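Local coordinates for protein lactaldehyde dehydrogenase (Escherichia coli, PDB 2IMP) that oxidises L-lactaldehyde irreversibly to L-lactate with NAD(+), and also acts on glycolaldehyde, in the breakdown of fucose and rhamnose, at residues H7-F15 against N183-D193. Residues are numbered along the deposited sequence; the frame is centred on the assembly and turned at random.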
ATOM      1  N   HIS A   7     -39.140  -0.829  25.263  1.00 23.49           N
ATOM      2  CA  HIS A   7     -38.171  -1.605  24.501  1.00 20.42           C
ATOM      3  C   HIS A   7     -37.342  -2.659  25.251  1.00 18.86           C
ATOM      4  O   HIS A   7     -36.962  -2.474  26.409  1.00 18.23           O
ATOM      5  CB  HIS A   7     -37.209  -0.653  23.779  1.00 19.43           C
ATOM      6  CG  HIS A   7     -37.860   0.181  22.719  1.00 17.96           C
ATOM      7  ND1 HIS A   7     -38.498  -0.369  21.628  1.00 17.58           N
ATOM      8  CD2 HIS A   7     -37.961   1.522  22.574  1.00 17.87           C
ATOM      9  CE1 HIS A   7     -38.964   0.597  20.858  1.00 16.66           C
ATOM     10  NE2 HIS A   7     -38.652   1.757  21.409  1.00 16.75           N
ATOM     11  N   PRO A   8     -37.085  -3.795  24.584  1.00 18.09           N
ATOM     12  CA  PRO A   8     -36.292  -4.890  25.141  1.00 16.43           C
ATOM     13  C   PRO A   8     -34.873  -4.748  24.545  1.00 18.41           C
ATOM     14  O   PRO A   8     -34.681  -4.037  23.551  1.00 16.60           O
ATOM     15  CB  PRO A   8     -36.981  -6.124  24.588  1.00 17.36           C
ATOM     16  CG  PRO A   8     -37.342  -5.672  23.202  1.00 16.70           C
ATOM     17  CD  PRO A   8     -37.872  -4.268  23.426  1.00 15.90           C
ATOM     18  N   MET A   9     -33.899  -5.406  25.158  1.00 17.20           N
ATOM     19  CA  MET A   9     -32.553  -5.377  24.622  1.00 17.03           C
ATOM     20  C   MET A   9     -32.374  -6.507  23.593  1.00 16.55           C
ATOM     21  O   MET A   9     -33.234  -7.385  23.478  1.00 17.55           O
ATOM     22  CB  MET A   9     -31.520  -5.541  25.747  1.00 16.13           C
ATOM     23  CG  MET A   9     -31.447  -4.359  26.714  1.00 17.55           C
ATOM     24  SD  MET A   9     -30.161  -4.536  27.993  1.00 18.15           S
ATOM     25  CE  MET A   9     -31.033  -3.887  29.438  1.00 16.13           C
ATOM     26  N   TYR A  10     -31.296  -6.463  22.828  1.00 13.94           N
ATOM     27  CA  TYR A  10     -31.044  -7.526  21.874  1.00 13.85           C
ATOM     28  C   TYR A  10     -29.745  -8.247  22.231  1.00 14.19           C
ATOM     29  O   TYR A  10     -28.653  -7.744  21.968  1.00 13.81           O
ATOM     30  CB  TYR A  10     -30.969  -6.983  20.447  1.00 13.09           C
ATOM     31  CG  TYR A  10     -31.033  -8.071  19.407  1.00 13.83           C
ATOM     32  CD1 TYR A  10     -32.226  -8.758  19.162  1.00 13.72           C
ATOM     33  CD2 TYR A  10     -29.898  -8.438  18.682  1.00 12.29           C
ATOM     34  CE1 TYR A  10     -32.287  -9.782  18.208  1.00 14.41           C
ATOM     35  CE2 TYR A  10     -29.946  -9.460  17.729  1.00 12.89           C
ATOM     36  CZ  TYR A  10     -31.138 -10.129  17.502  1.00 14.76           C
ATOM     37  OH  TYR A  10     -31.183 -11.140  16.577  1.00 13.95           O
ATOM     38  N   ILE A  11     -29.888  -9.407  22.860  1.00 15.84           N
ATOM     39  CA  ILE A  11     -28.751 -10.188  23.313  1.00 16.69           C
ATOM     40  C   ILE A  11     -28.723 -11.651  22.822  1.00 17.38           C
ATOM     41  O   ILE A  11     -29.701 -12.386  22.955  1.00 18.70           O
ATOM     42  CB  ILE A  11     -28.697 -10.173  24.857  1.00 16.64           C
ATOM     43  CG1 ILE A  11     -28.589  -8.725  25.344  1.00 18.99           C
ATOM     44  CG2 ILE A  11     -27.522 -11.010  25.359  1.00 16.33           C
ATOM     45  CD1 ILE A  11     -28.842  -8.538  26.831  1.00 18.46           C
ATOM     46  N   ASP A  12     -27.587 -12.041  22.255  1.00 14.77           N
ATOM     47  CA  ASP A  12     -27.374 -13.385  21.741  1.00 14.72           C
ATOM     48  C   ASP A  12     -28.432 -13.900  20.730  1.00 14.65           C
ATOM     49  O   ASP A  12     -28.943 -15.016  20.859  1.00 11.39           O
ATOM     50  CB  ASP A  12     -27.238 -14.375  22.910  1.00 15.06           C
ATOM     51  CG  ASP A  12     -26.622 -15.708  22.487  1.00 16.47           C
ATOM     52  OD1 ASP A  12     -26.079 -15.793  21.363  1.00 15.86           O
ATOM     53  OD2 ASP A  12     -26.669 -16.668  23.285  1.00 15.02           O
ATOM     54  N   GLY A  13     -28.756 -13.070  19.743  1.00 13.99           N
ATOM     55  CA  GLY A  13     -29.691 -13.479  18.712  1.00 13.24           C
ATOM     56  C   GLY A  13     -31.176 -13.419  19.009  1.00 17.10           C
ATOM     57  O   GLY A  13     -31.978 -13.956  18.241  1.00 17.33           O
ATOM     58  N   GLN A  14     -31.556 -12.771  20.104  1.00 15.26           N
ATOM     59  CA  GLN A  14     -32.969 -12.655  20.450  1.00 18.26           C
ATOM     60  C   GLN A  14     -33.292 -11.415  21.303  1.00 17.90           C
ATOM     61  O   GLN A  14     -32.433 -10.915  22.033  1.00 18.22           O
ATOM     62  CB  GLN A  14     -33.432 -13.906  21.220  1.00 17.78           C
ATOM     63  CG  GLN A  14     -32.767 -14.073  22.590  1.00 18.27           C
ATOM     64  CD  GLN A  14     -33.175 -15.358  23.319  1.00 22.37           C
ATOM     65  OE1 GLN A  14     -32.687 -15.645  24.416  1.00 20.46           O
ATOM     66  NE2 GLN A  14     -34.073 -16.128  22.712  1.00 22.06           N
ATOM     67  N   PHE A  15     -34.512 -10.908  21.184  1.00 17.43           N
ATOM     68  CA  PHE A  15     -34.891  -9.792  22.025  1.00 20.25           C
ATOM     69  C   PHE A  15     -35.201 -10.293  23.446  1.00 21.12           C
ATOM     70  O   PHE A  15     -35.921 -11.277  23.613  1.00 21.91           O
ATOM     71  CB  PHE A  15     -36.107  -9.056  21.451  1.00 18.65           C
ATOM     72  CG  PHE A  15     -35.794  -8.215  20.245  1.00 19.21           C
ATOM     73  CD1 PHE A  15     -36.110  -8.660  18.968  1.00 17.68           C
ATOM     74  CD2 PHE A  15     -35.162  -6.983  20.389  1.00 17.46           C
ATOM     75  CE1 PHE A  15     -35.809  -7.886  17.850  1.00 20.10           C
ATOM     76  CE2 PHE A  15     -34.855  -6.201  19.277  1.00 17.29           C
ATOM     77  CZ  PHE A  15     -35.177  -6.655  18.004  1.00 18.26           C
ATOM     78  N   ASN A 183     -34.456   4.606  19.975  1.00 16.75           N
ATOM     79  CA  ASN A 183     -35.458   4.063  19.066  1.00 16.31           C
ATOM     80  C   ASN A 183     -34.952   3.621  17.693  1.00 16.23           C
ATOM     81  O   ASN A 183     -35.278   2.521  17.237  1.00 16.61           O
ATOM     82  CB  ASN A 183     -36.614   5.045  18.919  1.00 17.05           C
ATOM     83  CG  ASN A 183     -37.306   5.295  20.235  1.00 17.30           C
ATOM     84  OD1 ASN A 183     -37.288   4.434  21.114  1.00 16.45           O
ATOM     85  ND2 ASN A 183     -37.922   6.461  20.381  1.00 16.79           N
ATOM     86  N   ASN A 184     -34.169   4.478  17.050  1.00 14.74           N
ATOM     87  CA  ASN A 184     -33.605   4.136  15.759  1.00 13.58           C
ATOM     88  C   ASN A 184     -32.715   2.881  15.869  1.00 12.28           C
ATOM     89  O   ASN A 184     -32.633   2.081  14.938  1.00 12.90           O
ATOM     90  CB  ASN A 184     -32.784   5.309  15.220  1.00 13.81           C
ATOM     91  CG  ASN A 184     -31.581   5.620  16.082  1.00 14.34           C
ATOM     92  OD1 ASN A 184     -30.530   4.967  15.954  1.00 13.51           O
ATOM     93  ND2 ASN A 184     -31.707   6.588  16.962  1.00 14.15           N
ATOM     94  N   ALA A 185     -32.074   2.725  17.027  1.00 11.63           N
ATOM     95  CA  ALA A 185     -31.215   1.575  17.277  1.00 11.44           C
ATOM     96  C   ALA A 185     -32.019   0.272  17.452  1.00 13.60           C
ATOM     97  O   ALA A 185     -31.570  -0.807  17.061  1.00 12.02           O
ATOM     98  CB  ALA A 185     -30.358   1.822  18.500  1.00 13.26           C
ATOM     99  N   ILE A 186     -33.197   0.387  18.062  1.00 14.06           N
ATOM    100  CA  ILE A 186     -34.062  -0.769  18.216  1.00 12.43           C
ATOM    101  C   ILE A 186     -34.522  -1.246  16.831  1.00 11.09           C
ATOM    102  O   ILE A 186     -34.577  -2.436  16.555  1.00 13.25           O
ATOM    103  CB  ILE A 186     -35.316  -0.437  19.081  1.00 11.80           C
ATOM    104  CG1 ILE A 186     -34.927  -0.378  20.559  1.00 10.42           C
ATOM    105  CG2 ILE A 186     -36.411  -1.495  18.861  1.00  9.85           C
ATOM    106  CD1 ILE A 186     -34.461  -1.704  21.117  1.00 11.66           C
ATOM    107  N   ALA A 187     -34.843  -0.284  15.972  1.00 13.11           N
ATOM    108  CA  ALA A 187     -35.247  -0.609  14.618  1.00 13.63           C
ATOM    109  C   ALA A 187     -34.086  -1.311  13.866  1.00 14.15           C
ATOM    110  O   ALA A 187     -34.300  -2.229  13.075  1.00 13.31           O
ATOM    111  CB  ALA A 187     -35.675   0.654  13.882  1.00 11.08           C
ATOM    112  N   PHE A 188     -32.861  -0.870  14.140  1.00 14.33           N
ATOM    113  CA  PHE A 188     -31.701  -1.503  13.525  1.00 13.27           C
ATOM    114  C   PHE A 188     -31.585  -2.965  13.986  1.00 12.79           C
ATOM    115  O   PHE A 188     -31.317  -3.859  13.186  1.00 13.55           O
ATOM    116  CB  PHE A 188     -30.413  -0.741  13.881  1.00 11.67           C
ATOM    117  CG  PHE A 188     -29.195  -1.226  13.131  1.00 13.77           C
ATOM    118  CD1 PHE A 188     -28.583  -2.432  13.463  1.00 11.77           C
ATOM    119  CD2 PHE A 188     -28.663  -0.472  12.090  1.00 12.24           C
ATOM    120  CE1 PHE A 188     -27.460  -2.883  12.762  1.00 14.83           C
ATOM    121  CE2 PHE A 188     -27.542  -0.914  11.384  1.00 13.61           C
ATOM    122  CZ  PHE A 188     -26.939  -2.119  11.723  1.00 11.76           C
ATOM    123  N   ALA A 189     -31.801  -3.186  15.282  1.00 13.16           N
ATOM    124  CA  ALA A 189     -31.748  -4.533  15.841  1.00 14.33           C
ATOM    125  C   ALA A 189     -32.833  -5.470  15.251  1.00 15.63           C
ATOM    126  O   ALA A 189     -32.585  -6.654  15.012  1.00 15.66           O
ATOM    127  CB  ALA A 189     -31.877  -4.476  17.365  1.00 12.27           C
ATOM    128  N   LYS A 190     -34.029  -4.925  15.032  1.00 16.23           N
ATOM    129  CA  LYS A 190     -35.105  -5.713  14.447  1.00 16.60           C
ATOM    130  C   LYS A 190     -34.727  -6.233  13.051  1.00 15.97           C
ATOM    131  O   LYS A 190     -35.053  -7.364  12.685  1.00 17.29           O
ATOM    132  CB  LYS A 190     -36.389  -4.884  14.353  1.00 19.15           C
ATOM    133  CG  LYS A 190     -37.024  -4.552  15.694  1.00 21.02           C
ATOM    134  CD  LYS A 190     -38.282  -3.703  15.499  1.00 27.27           C
ATOM    135  CE  LYS A 190     -38.976  -3.394  16.825  1.00 29.75           C
ATOM    136  NZ  LYS A 190     -40.237  -2.617  16.615  1.00 31.55           N
ATOM    137  N   ILE A 191     -34.042  -5.389  12.282  1.00 15.73           N
ATOM    138  CA  ILE A 191     -33.587  -5.785  10.954  1.00 13.40           C
ATOM    139  C   ILE A 191     -32.549  -6.922  11.054  1.00 14.80           C
ATOM    140  O   ILE A 191     -32.610  -7.906  10.317  1.00 14.75           O
ATOM    141  CB  ILE A 191     -32.990  -4.576  10.198  1.00 14.29           C
ATOM    142  CG1 ILE A 191     -34.124  -3.610   9.826  1.00 13.57           C
ATOM    143  CG2 ILE A 191     -32.233  -5.049   8.948  1.00 11.36           C
ATOM    144  CD1 ILE A 191     -33.659  -2.260   9.333  1.00 16.14           C
ATOM    145  N   VAL A 192     -31.619  -6.768  11.992  1.00 13.51           N
ATOM    146  CA  VAL A 192     -30.612  -7.787  12.238  1.00 14.10           C
ATOM    147  C   VAL A 192     -31.268  -9.126  12.621  1.00 14.74           C
ATOM    148  O   VAL A 192     -30.877 -10.198  12.151  1.00 13.99           O
ATOM    149  CB  VAL A 192     -29.668  -7.352  13.380  1.00 14.01           C
ATOM    150  CG1 VAL A 192     -28.807  -8.528  13.832  1.00 13.59           C
ATOM    151  CG2 VAL A 192     -28.789  -6.189  12.908  1.00 13.97           C
ATOM    152  N   ASP A 193     -32.277  -9.036  13.478  1.00 15.84           N
ATOM    153  CA  ASP A 193     -32.999 -10.222  13.909  1.00 17.46           C
ATOM    154  C   ASP A 193     -33.796 -10.873  12.759  1.00 17.02           C
ATOM    155  O   ASP A 193     -33.767 -12.086  12.577  1.00 18.76           O
ATOM    156  CB  ASP A 193     -33.955  -9.866  15.042  1.00 17.22           C
ATOM    157  CG  ASP A 193     -34.538 -11.089  15.708  1.00 19.60           C
ATOM    158  OD1 ASP A 193     -35.764 -11.109  15.924  1.00 22.08           O
ATOM    159  OD2 ASP A 193     -33.771 -12.025  16.021  1.00 18.13           O
TER
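His7, Tyr10 and Phe15 of the N-terminal beta hairpin lie against one side of helix 183-193, a mostly apolar strand-on-helix contact with a polar bond near each end. Strand 9-11 runs at 36° to the helix, their axes 9.3 Å apart at closest approach. The helix follows strand 172-176 in the Rossmann-like NAD(+)-binding domain of the aldehyde dehydrogenase fold, and the Tyr10 backbone bonds Leu204 of strand 202-204. Asn184 and Phe188 on another side pack on helix 155-168, while Ile186 and Val192 also reach Leu204 and Phe202. Ile186 lays CG1 over one face of the His7 imidazole, a CH-pi contact 3.9 Å from the ring centroid, and CD1 reaches the carbonyl of Pro8. The imidazole edge gives a weak, bent bond from His7 NE2 to Asn183 OD1 (3.0 Å, 120° at the hydrogen). Midway, Ala189 CB packs against Tyr10 CB (4.1 Å) and Phe15 CE2 (3.9 Å), while Lys190 CG meets Phe15 CZ. Tyr10, its CG anti to the backbone N, extends to Asp193, where OH donates to OD2 (2.8 Å) on the anti side, 27° out of the carboxylate plane. Tyr10 CD1 also sits over the centre of the Phe15 ring. A phenylalanine in place of Tyr10 would probably leave Asp193 OD2 without its hydroxyl donor. That bond probably limits carboxylate rotation, whereas Asn183 OD1 likely relies more on Ser36 than on His7.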